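Local coordinates for protein methyltransferase (Streptomyces regensis, PDB 5N5D) that binds S-adenosylmethionine and acts as an O-methyltransferase in the biosynthesis of the pyrrolobenzodiazepine tomaymycin, probably methylating a hydroxyl group of a building block, at residues L66-F71 and D124-L129; I77-A82 and G87-I92; S97-A102 and Q117-A122. All coordinates share one frame; numbering follows the deposited sequence. Where two conformers were deposited one is given.

All three contacts lie in the Rossmann-like core, on the neighbouring parallel strands 115-119, 88-93 and 64-68 and the segments that pack on them. Residues 66-71 open contact 1; contact 2 and then contact 3 follow along the chain before residues 124-129 close contact 1. Contacts 2 and 3 belong to successive beta-alpha-beta units that share strand 88-93, with centres 14 Å apart. Contact 1 lies, centre to centre, 12 Å from contact 2 and 10 Å from contact 3. The Thr91 hydroxyl of contact 2 bonds to Thr70 and Glu67 of contact 1, while Thr91 O pairs with His118 N of contact 3. Contacts 1 and 3 both touch S-adenosylmethionine, whose pocket opens where these strands end.

Contact 1: residues L66-F71 and D124-L129; sequences LEIGTF and DILPTL. With SAM (S-adenosylmethionine), chain H.
The carbonyl oxygen of Ile125 is gripped twice by one residue, by Thr128 OG1 at 2.6 Å and by Thr128 N at 2.8 Å, in the turn from which Leu126 and Leu129 reach out to Leu66. The hydroxyl sits in the carbonyl plane on a lone pair. Across the contact Leu66 divides its two methyls between the leucines: its CG stands anti to the backbone N (chi1 171°), which sends CD1 against Leu129 CD1 at 3.7 Å and CD2 against Leu126 CD2 at 3.8 Å. Ile68, two residues on in the strand, lays CD1 beside both methyls of Leu126, the two side chains meeting at about a right angle. The buried leucines thus seat residues 124-129 on one face of the Rossmann-like sheet, while Glu67 points to the other and is bonded there by Ser75, Ser76 and Thr91. Tyr152 of helix 149-158 also packs on Ile68 and Leu126. Beyond the strand end the chain turns at Gly69, whose backbone angles would jam a CB against the preceding carbonyl O. Gly69 O accepts a 2.8 Å hydrogen bond from the amino N of S-adenosylmethionine, and Phe71 CB lies 3.3 Å from the ribose O3'.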
loop_
_atom_site.group_PDB
_atom_site.type_symbol
_atom_site.label_atom_id
_atom_site.label_comp_id
_atom_site.label_asym_id
_atom_site.label_seq_id
_atom_site.Cartn_x
_atom_site.Cartn_y
_atom_site.Cartn_z
ATOM N N LEU A 66 16.721 -3.486 -3.312
ATOM C CA LEU A 66 17.408 -2.552 -4.196
ATOM C C LEU A 66 16.668 -1.224 -4.180
ATOM O O LEU A 66 15.447 -1.195 -4.354
ATOM C CB LEU A 66 17.475 -3.103 -5.620
ATOM C CG LEU A 66 17.978 -2.158 -6.712
ATOM C CD1 LEU A 66 19.429 -1.735 -6.458
ATOM C CD2 LEU A 66 17.830 -2.806 -8.073
ATOM N N GLU A 67 17.401 -0.134 -3.960
ATOM C CA GLU A 67 16.842 1.210 -3.980
ATOM C C GLU A 67 17.575 2.045 -5.013
ATOM O O GLU A 67 18.809 2.109 -5.005
ATOM C CB GLU A 67 16.949 1.871 -2.603
ATOM C CG GLU A 67 16.526 3.332 -2.567
ATOM C CD GLU A 67 16.601 3.908 -1.169
ATOM O OE1 GLU A 67 17.721 3.997 -0.623
ATOM O OE2 GLU A 67 15.533 4.244 -0.617
ATOM N N ILE A 68 16.816 2.692 -5.888
ATOM C CA ILE A 68 17.361 3.572 -6.913
ATOM C C ILE A 68 16.981 4.990 -6.505
ATOM O O ILE A 68 15.823 5.394 -6.644
ATOM C CB ILE A 68 16.836 3.216 -8.307
ATOM C CG1 ILE A 68 17.123 1.744 -8.606
ATOM C CG2 ILE A 68 17.480 4.114 -9.356
ATOM C CD1 ILE A 68 16.450 1.212 -9.844
ATOM N N GLY A 69 17.950 5.733 -5.965
ATOM C CA GLY A 69 17.713 7.089 -5.499
ATOM C C GLY A 69 17.802 7.258 -3.993
ATOM O O GLY A 69 16.781 7.451 -3.334
ATOM N N THR A 70 19.026 7.218 -3.455
ATOM C CA THR A 70 19.234 7.305 -2.008
ATOM C C THR A 70 18.829 8.664 -1.451
ATOM O O THR A 70 18.267 8.746 -0.349
ATOM C CB THR A 70 20.704 7.067 -1.667
ATOM O OG1 THR A 70 21.223 5.980 -2.436
ATOM C CG2 THR A 70 20.861 6.776 -0.179
ATOM N N PHE A 71 19.144 9.738 -2.180
ATOM C CA PHE A 71 19.130 11.095 -1.650
ATOM C C PHE A 71 19.805 11.109 -0.282
ATOM O O PHE A 71 20.978 10.736 -0.177
ATOM C CB PHE A 71 17.702 11.661 -1.603
ATOM C CG PHE A 71 17.641 13.149 -1.333
ATOM C CD1 PHE A 71 18.460 14.031 -2.024
ATOM C CD2 PHE A 71 16.755 13.662 -0.394
ATOM C CE1 PHE A 71 18.405 15.397 -1.777
ATOM C CE2 PHE A 71 16.694 15.022 -0.143
ATOM C CZ PHE A 71 17.517 15.891 -0.833
ATOM N N ASP A 124 24.346 3.000 -15.211
ATOM C CA ASP A 124 25.703 2.465 -15.262
ATOM C C ASP A 124 25.941 1.436 -14.166
ATOM O O ASP A 124 26.676 0.466 -14.379
ATOM C CB ASP A 124 26.726 3.598 -15.127
ATOM C CG ASP A 124 26.718 4.553 -16.309
ATOM O OD1 ASP A 124 26.307 4.144 -17.414
ATOM O OD2 ASP A 124 27.145 5.718 -16.134
ATOM N N ILE A 125 25.317 1.624 -13.004
ATOM C CA ILE A 125 25.589 0.763 -11.856
ATOM C C ILE A 125 24.765 -0.516 -11.920
ATOM O O ILE A 125 25.260 -1.598 -11.586
ATOM C CB ILE A 125 25.330 1.545 -10.556
ATOM C CG1 ILE A 125 26.398 2.625 -10.388
ATOM C CG2 ILE A 125 25.312 0.610 -9.349
ATOM C CD1 ILE A 125 25.953 3.796 -9.564
ATOM N N LEU A 126 23.501 -0.417 -12.330
ATOM C CA LEU A 126 22.598 -1.565 -12.280
ATOM C C LEU A 126 23.159 -2.823 -12.935
ATOM O O LEU A 126 23.062 -3.901 -12.326
ATOM C CB LEU A 126 21.253 -1.158 -12.900
ATOM C CG LEU A 126 20.408 -0.243 -11.999
ATOM C CD1 LEU A 126 19.324 0.493 -12.785
ATOM C CD2 LEU A 126 19.782 -1.044 -10.873
ATOM N N PRO A 127 23.749 -2.782 -14.131
ATOM C CA PRO A 127 24.289 -4.034 -14.692
ATOM C C PRO A 127 25.349 -4.683 -13.821
ATOM O O PRO A 127 25.509 -5.911 -13.873
ATOM C CB PRO A 127 24.854 -3.606 -16.057
ATOM C CG PRO A 127 24.863 -2.125 -16.058
ATOM C CD PRO A 127 23.818 -1.672 -15.095
ATOM N N THR A 128 26.072 -3.903 -13.008
ATOM C CA THR A 128 27.111 -4.457 -12.144
ATOM C C THR A 128 26.540 -5.220 -10.961
ATOM O O THR A 128 27.301 -5.891 -10.251
ATOM C CB THR A 128 28.035 -3.356 -11.607
ATOM O OG1 THR A 128 27.394 -2.655 -10.530
ATOM C CG2 THR A 128 28.416 -2.367 -12.706
ATOM N N LEU A 129 25.235 -5.128 -10.732
ATOM C CA LEU A 129 24.588 -5.794 -9.612
ATOM C C LEU A 129 24.075 -7.183 -9.961
ATOM O O LEU A 129 23.621 -7.903 -9.064
ATOM C CB LEU A 129 23.427 -4.934 -9.100
ATOM C CG LEU A 129 23.788 -3.499 -8.700
ATOM C CD1 LEU A 129 22.564 -2.806 -8.132
ATOM C CD2 LEU A 129 24.943 -3.455 -7.700
HETATM N N SAM H . 14.384 7.858 -1.979
HETATM C CA SAM H . 14.716 9.105 -1.261
HETATM C C SAM H . 13.836 9.238 0.024
HETATM O O SAM H . 12.622 8.960 -0.095
HETATM O OXT SAM H . 14.397 9.611 1.076
HETATM C CB SAM H . 14.505 10.337 -2.175
HETATM C CG SAM H . 15.150 10.147 -3.543
HETATM S SD SAM H . 15.006 11.709 -4.443
HETATM C CE SAM H . 13.307 11.686 -4.874
HETATM C "C5'" SAM H . 15.717 11.303 -6.075
HETATM C "C4'" SAM H . 17.209 11.045 -6.020
HETATM O "O4'" SAM H . 17.660 10.399 -7.231
HETATM C "C3'" SAM H . 18.069 12.304 -5.843
HETATM O "O3'" SAM H . 18.891 12.157 -4.690
HETATM C "C2'" SAM H . 18.859 12.390 -7.159
HETATM O "O2'" SAM H . 20.170 12.916 -6.986
HETATM C "C1'" SAM H . 18.925 10.923 -7.561
HETATM N N9 SAM H . 19.161 10.686 -8.980
HETATM C C8 SAM H . 18.646 11.385 -10.039
HETATM N N7 SAM H . 18.982 10.904 -11.212
HETATM C C5 SAM H . 19.775 9.807 -10.901
HETATM C C6 SAM H . 20.426 8.851 -11.702
HETATM N N6 SAM H . 20.386 8.852 -13.040
HETATM N N1 SAM H . 21.121 7.875 -11.076
HETATM C C2 SAM H . 21.159 7.868 -9.740
HETATM N N3 SAM H . 20.586 8.718 -8.882
HETATM C C4 SAM H . 19.900 9.668 -9.530
#

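Contact 2: residues I77-A82 and G87-I92; sequences IWLARA and GRLVTI
Residues 77-82, on helix 74-80, pass strand 88-93 with Ala80 and Leu89 nearest, their CA atoms 5.9 Å apart, and four residues separate the two segments. Leu89 carries the strand's side of the meeting. A chi1 of 172° swings its CG beside the carbonyl carbon and spreads the two methyls between neighbouring helix residues: CD1 approaches Leu79 CB at 4.3 Å, and CD2 lies 4.2 Å from Ala80 CB and equally close to Ala80 N. The helix thus meets the leucine with a beta carbon, a methyl and a piece of backbone, and the small Ala80 side chain is consistent with this close approach of the main chain. All of these groups are buried and the side-chain contact is apolar. It lies within a beta-alpha-beta crossover of the Rossmann-like fold, in which helix 74-80 connects the adjacent parallel strands 64-68 and 88-93. Val111 and Val115 add to the apolar surroundings of Ala80. Thr91, two residues on from Leu89, is turned to the same face of the sheet, where its hydroxyl bonds to Thr70 OG1 and to Glu67 OE1. On the far side of the helix, Ile77 CG2 lies over one face of the Arg81 guanidinium, near its margin, 3.5 Å from the plane. That flat group is held by a salt bridge to Asp25 and a hydrogen bond to Ala109 O, while Ile77 itself packs on Ala27 and Leu28 of helix 26-31.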
loop_
_atom_site.group_PDB
_atom_site.type_symbol
_atom_site.label_atom_id
_atom_site.label_comp_id
_atom_site.label_asym_id
_atom_site.label_seq_id
_atom_site.Cartn_x
_atom_site.Cartn_y
_atom_site.Cartn_z
ATOM N N ILE A 77 16.726 4.272 5.423
ATOM C CA ILE A 77 16.656 3.800 6.806
ATOM C C ILE A 77 15.432 2.915 6.993
ATOM O O ILE A 77 15.508 1.837 7.593
ATOM C CB ILE A 77 16.640 4.988 7.783
ATOM C CG1 ILE A 77 17.989 5.715 7.768
ATOM C CG2 ILE A 77 16.324 4.511 9.202
ATOM C CD1 ILE A 77 17.954 7.061 8.452
ATOM N N TRP A 78 14.279 3.365 6.491
ATOM C CA TRP A 78 13.058 2.579 6.633
ATOM C C TRP A 78 13.199 1.219 5.967
ATOM O O TRP A 78 12.753 0.201 6.512
ATOM C CB TRP A 78 11.868 3.332 6.044
ATOM C CG TRP A 78 11.295 4.376 6.960
ATOM C CD1 TRP A 78 11.312 5.726 6.784
ATOM C CD2 TRP A 78 10.608 4.141 8.195
ATOM N NE1 TRP A 78 10.668 6.352 7.828
ATOM C CE2 TRP A 78 10.232 5.398 8.712
ATOM C CE3 TRP A 78 10.277 2.990 8.915
ATOM C CZ2 TRP A 78 9.537 5.534 9.917
ATOM C CZ3 TRP A 78 9.589 3.128 10.108
ATOM C CH2 TRP A 78 9.225 4.390 10.595
ATOM N N LEU A 79 13.806 1.178 4.782
ATOM C CA LEU A 79 13.966 -0.096 4.088
ATOM C C LEU A 79 14.959 -0.996 4.812
ATOM O O LEU A 79 14.703 -2.190 5.001
ATOM C CB LEU A 79 14.416 0.144 2.650
ATOM C CG LEU A 79 13.350 0.717 1.718
ATOM C CD1 LEU A 79 14.000 1.145 0.419
ATOM C CD2 LEU A 79 12.241 -0.287 1.457
ATOM N N ALA A 80 16.105 -0.444 5.220
ATOM C CA ALA A 80 17.115 -1.259 5.885
ATOM C C ALA A 80 16.600 -1.809 7.205
ATOM O O ALA A 80 16.968 -2.919 7.600
ATOM C CB ALA A 80 18.390 -0.445 6.109
ATOM N N ARG A 81 15.737 -1.059 7.897
ATOM C CA ARG A 81 15.226 -1.534 9.177
ATOM C C ARG A 81 14.195 -2.646 9.034
ATOM O O ARG A 81 13.826 -3.256 10.047
ATOM C CB ARG A 81 14.648 -0.358 9.963
ATOM C CG ARG A 81 15.738 0.487 10.591
ATOM C CD ARG A 81 15.203 1.657 11.393
ATOM N NE ARG A 81 16.275 2.242 12.192
ATOM C CZ ARG A 81 16.216 3.427 12.789
ATOM N NH1 ARG A 81 15.127 4.175 12.681
ATOM N NH2 ARG A 81 17.254 3.870 13.483
ATOM N N ALA A 82 13.733 -2.933 7.820
ATOM C CA ALA A 82 12.887 -4.090 7.572
ATOM C C ALA A 82 13.693 -5.373 7.420
ATOM O O ALA A 82 13.106 -6.459 7.424
ATOM C CB ALA A 82 12.054 -3.869 6.311
ATOM N N GLY A 87 20.389 -9.654 5.879
ATOM C CA GLY A 87 19.870 -8.971 4.713
ATOM C C GLY A 87 20.808 -7.896 4.188
ATOM O O GLY A 87 21.839 -7.574 4.782
ATOM N N ARG A 88 20.433 -7.324 3.044
ATOM C CA ARG A 88 21.199 -6.220 2.489
ATOM C C ARG A 88 20.287 -5.289 1.709
ATOM O O ARG A 88 19.376 -5.736 1.006
ATOM C CB ARG A 88 22.336 -6.705 1.582
ATOM C CG ARG A 88 23.286 -5.579 1.167
ATOM C CD ARG A 88 24.755 -5.961 1.310
ATOM N NE ARG A 88 25.187 -6.905 0.282
ATOM C CZ ARG A 88 25.284 -8.221 0.443
ATOM N NH1 ARG A 88 25.692 -8.979 -0.566
ATOM N NH2 ARG A 88 24.982 -8.791 1.604
ATOM N N LEU A 89 20.538 -3.995 1.871
ATOM C CA LEU A 89 19.978 -2.939 1.042
ATOM C C LEU A 89 21.087 -2.425 0.136
ATOM O O LEU A 89 22.132 -1.974 0.619
ATOM C CB LEU A 89 19.415 -1.803 1.899
ATOM C CG LEU A 89 18.983 -0.559 1.117
ATOM C CD1 LEU A 89 17.795 -0.871 0.225
ATOM C CD2 LEU A 89 18.666 0.585 2.064
ATOM N N VAL A 90 20.874 -2.520 -1.168
ATOM C CA VAL A 90 21.775 -1.936 -2.150
ATOM C C VAL A 90 21.106 -0.665 -2.634
ATOM O O VAL A 90 19.981 -0.713 -3.139
ATOM C CB VAL A 90 22.044 -2.908 -3.308
ATOM C CG1 VAL A 90 22.990 -2.284 -4.330
ATOM C CG2 VAL A 90 22.623 -4.215 -2.783
ATOM N N THR A 91 21.766 0.477 -2.465
ATOM C CA THR A 91 21.152 1.743 -2.839
ATOM C C THR A 91 22.102 2.561 -3.704
ATOM O O THR A 91 23.322 2.522 -3.525
ATOM C CB THR A 91 20.702 2.531 -1.591
ATOM O OG1 THR A 91 19.980 3.697 -2.001
ATOM C CG2 THR A 91 21.891 2.903 -0.701
ATOM N N ILE A 92 21.519 3.285 -4.662
ATOM C CA ILE A 92 22.252 3.995 -5.706
ATOM C C ILE A 92 21.900 5.475 -5.660
ATOM O O ILE A 92 20.721 5.840 -5.614
ATOM C CB ILE A 92 21.924 3.445 -7.108
ATOM C CG1 ILE A 92 22.165 1.938 -7.174
ATOM C CG2 ILE A 92 22.751 4.189 -8.162
ATOM C CD1 ILE A 92 21.671 1.291 -8.463
#

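Contact 3: residues S97-A102 and Q117-A122; sequences SFAESA and QHVGRA. With SAM (S-adenosylmethionine), chain H.
Gln117 stretches its side chain across to the helix and sets NE2 over Ala99, 3.9 Å from Ala99 CB and 4.1 Å from Ala102 CB. From there NE2 donates to Ala99 O at 3.1 Å, a nearly straight bond with an N-H...O angle of 163°. With CG anti to its own carbonyl carbon (chi1 -68°) and the chain extended beyond, the carboxamide is carried far enough to reach this oxygen; the acceptor lies close to the amide plane, whereas the donor is tilted 27° from the plane of the helix carbonyl. Next to it, Val119 presses CG2 on Ala99 CB at 3.6 Å. Helix 97-102 and strand 117-119 run nearly antiparallel, their axes 9.1 Å apart, within the beta-alpha-beta unit made by strand 88-93, helix 96-108 and strand 115-119, an edge strand of the sheet within this chain. A leucine in place of Gln117 would probably leave Ala99 O without this side-chain donor and remove this polar link between helix and strand. The two segments also line the cofactor pocket. Phe98 brings its ring edge to the ribose, CD2 lying 3.6 Å from O3' of S-adenosylmethionine, and Gly120 O lies 3.5 Å from C2 of its adenine. Just beyond the N-cap residue Arg121, Ala122 N donates to adenine N1 at 3.0 Å, and Ala122 CB packs beside the same nitrogen. Because a backbone N-H needs an acceptor opposite it, this bond is consistent with recognition of an adenine ring whose N1 carries no proton.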
loop_
_atom_site.group_PDB
_atom_site.type_symbol
_atom_site.label_atom_id
_atom_site.label_comp_id
_atom_site.label_asym_id
_atom_site.label_seq_id
_atom_site.Cartn_x
_atom_site.Cartn_y
_atom_site.Cartn_z
ATOM N N SER A 97 27.714 14.003 -2.704
ATOM C CA SER A 97 27.474 14.714 -1.451
ATOM C C SER A 97 26.213 14.209 -0.760
ATOM O O SER A 97 26.174 14.105 0.474
ATOM C CB SER A 97 27.380 16.219 -1.704
ATOM O OG SER A 97 26.266 16.533 -2.516
ATOM N N PHE A 98 25.168 13.899 -1.534
ATOM C CA PHE A 98 23.964 13.312 -0.953
ATOM C C PHE A 98 24.277 11.947 -0.359
ATOM O O PHE A 98 23.902 11.644 0.780
ATOM C CB PHE A 98 22.855 13.174 -2.006
ATOM C CG PHE A 98 22.450 14.466 -2.674
ATOM C CD1 PHE A 98 22.930 15.698 -2.246
ATOM C CD2 PHE A 98 21.565 14.438 -3.743
ATOM C CE1 PHE A 98 22.543 16.871 -2.881
ATOM C CE2 PHE A 98 21.175 15.599 -4.376
ATOM C CZ PHE A 98 21.666 16.822 -3.946
ATOM N N ALA A 99 24.963 11.102 -1.129
ATOM C CA ALA A 99 25.276 9.757 -0.662
ATOM C C ALA A 99 26.102 9.790 0.617
ATOM O O ALA A 99 25.930 8.937 1.496
ATOM C CB ALA A 99 26.014 8.986 -1.754
ATOM N N GLU A 100 27.014 10.758 0.732
ATOM C CA GLU A 100 27.824 10.876 1.943
ATOM C C GLU A 100 26.969 11.285 3.135
ATOM O O GLU A 100 27.177 10.796 4.251
ATOM C CB GLU A 100 28.958 11.877 1.717
ATOM C CG GLU A 100 30.042 11.377 0.760
ATOM C CD GLU A 100 31.107 12.418 0.462
ATOM O OE1 GLU A 100 30.899 13.606 0.792
ATOM O OE2 GLU A 100 32.160 12.051 -0.107
ATOM N N SER A 101 26.008 12.185 2.917
ATOM C CA SER A 101 25.057 12.533 3.969
ATOM C C SER A 101 24.253 11.308 4.390
ATOM O O SER A 101 24.105 11.018 5.583
ATOM C CB SER A 101 24.137 13.655 3.479
ATOM O OG SER A 101 23.204 14.038 4.476
ATOM N N ALA A 102 23.749 10.553 3.413
ATOM C CA ALA A 102 22.998 9.343 3.729
ATOM C C ALA A 102 23.840 8.358 4.531
ATOM O O ALA A 102 23.337 7.717 5.462
ATOM C CB ALA A 102 22.494 8.696 2.437
ATOM N N GLN A 117 26.161 1.014 -0.462
ATOM C CA GLN A 117 25.898 2.221 -1.228
ATOM C C GLN A 117 26.755 2.266 -2.487
ATOM O O GLN A 117 27.925 1.871 -2.477
ATOM C CB GLN A 117 26.179 3.469 -0.392
ATOM C CG GLN A 117 25.223 3.673 0.760
ATOM C CD GLN A 117 25.418 5.021 1.414
ATOM O OE1 GLN A 117 25.887 5.111 2.549
ATOM N NE2 GLN A 117 25.068 6.081 0.697
ATOM N N HIS A 118 26.164 2.785 -3.563
ATOM C CA HIS A 118 26.852 3.030 -4.822
ATOM C C HIS A 118 26.631 4.476 -5.225
ATOM O O HIS A 118 25.534 5.016 -5.051
ATOM C CB HIS A 118 26.348 2.100 -5.930
ATOM C CG HIS A 118 26.641 0.655 -5.681
ATOM N ND1 HIS A 118 27.683 -0.010 -6.291
ATOM C CD2 HIS A 118 26.037 -0.250 -4.875
ATOM C CE1 HIS A 118 27.704 -1.265 -5.876
ATOM N NE2 HIS A 118 26.715 -1.436 -5.017
ATOM N N VAL A 119 27.677 5.101 -5.755
ATOM C CA VAL A 119 27.618 6.479 -6.228
ATOM C C VAL A 119 27.831 6.466 -7.736
ATOM O O VAL A 119 28.879 6.018 -8.219
ATOM C CB VAL A 119 28.664 7.364 -5.526
ATOM C CG1 VAL A 119 28.693 8.759 -6.136
ATOM C CG2 VAL A 119 28.359 7.450 -4.043
ATOM N N GLY A 120 26.852 6.965 -8.472
ATOM C CA GLY A 120 26.973 7.087 -9.912
ATOM C C GLY A 120 25.610 7.036 -10.574
ATOM O O GLY A 120 24.570 6.994 -9.920
ATOM N N ARG A 121 25.645 7.045 -11.906
ATOM C CA ARG A 121 24.427 6.945 -12.701
ATOM C C ARG A 121 23.835 5.550 -12.561
ATOM O O ARG A 121 24.522 4.552 -12.789
ATOM C CB ARG A 121 24.721 7.235 -14.171
ATOM C CG ARG A 121 24.331 8.619 -14.650
ATOM C CD ARG A 121 24.615 8.745 -16.135
ATOM N NE ARG A 121 23.854 7.761 -16.902
ATOM C CZ ARG A 121 24.294 7.132 -17.988
ATOM N NH1 ARG A 121 25.514 7.360 -18.462
ATOM N NH2 ARG A 121 23.510 6.257 -18.604
ATOM N N ALA A 122 22.549 5.479 -12.209
ATOM C CA ALA A 122 21.941 4.183 -11.928
ATOM C C ALA A 122 22.046 3.237 -13.119
ATOM O O ALA A 122 22.305 2.041 -12.945
ATOM C CB ALA A 122 20.485 4.364 -11.513
HETATM N N SAM H . 14.384 7.858 -1.979
HETATM C CA SAM H . 14.716 9.105 -1.261
HETATM C C SAM H . 13.836 9.238 0.024
HETATM O O SAM H . 12.622 8.960 -0.095
HETATM O OXT SAM H . 14.397 9.611 1.076
HETATM C CB SAM H . 14.505 10.337 -2.175
HETATM C CG SAM H . 15.150 10.147 -3.543
HETATM S SD SAM H . 15.006 11.709 -4.443
HETATM C CE SAM H . 13.307 11.686 -4.874
HETATM C "C5'" SAM H . 15.717 11.303 -6.075
HETATM C "C4'" SAM H . 17.209 11.045 -6.020
HETATM O "O4'" SAM H . 17.660 10.399 -7.231
HETATM C "C3'" SAM H . 18.069 12.304 -5.843
HETATM O "O3'" SAM H . 18.891 12.157 -4.690
HETATM C "C2'" SAM H . 18.859 12.390 -7.159
HETATM O "O2'" SAM H . 20.170 12.916 -6.986
HETATM C "C1'" SAM H . 18.925 10.923 -7.561
HETATM N N9 SAM H . 19.161 10.686 -8.980
HETATM C C8 SAM H . 18.646 11.385 -10.039
HETATM N N7 SAM H . 18.982 10.904 -11.212
HETATM C C5 SAM H . 19.775 9.807 -10.901
HETATM C C6 SAM H . 20.426 8.851 -11.702
HETATM N N6 SAM H . 20.386 8.852 -13.040
HETATM N N1 SAM H . 21.121 7.875 -11.076
HETATM C C2 SAM H . 21.159 7.868 -9.740
HETATM N N3 SAM H . 20.586 8.718 -8.882
HETATM C C4 SAM H . 19.900 9.668 -9.530
#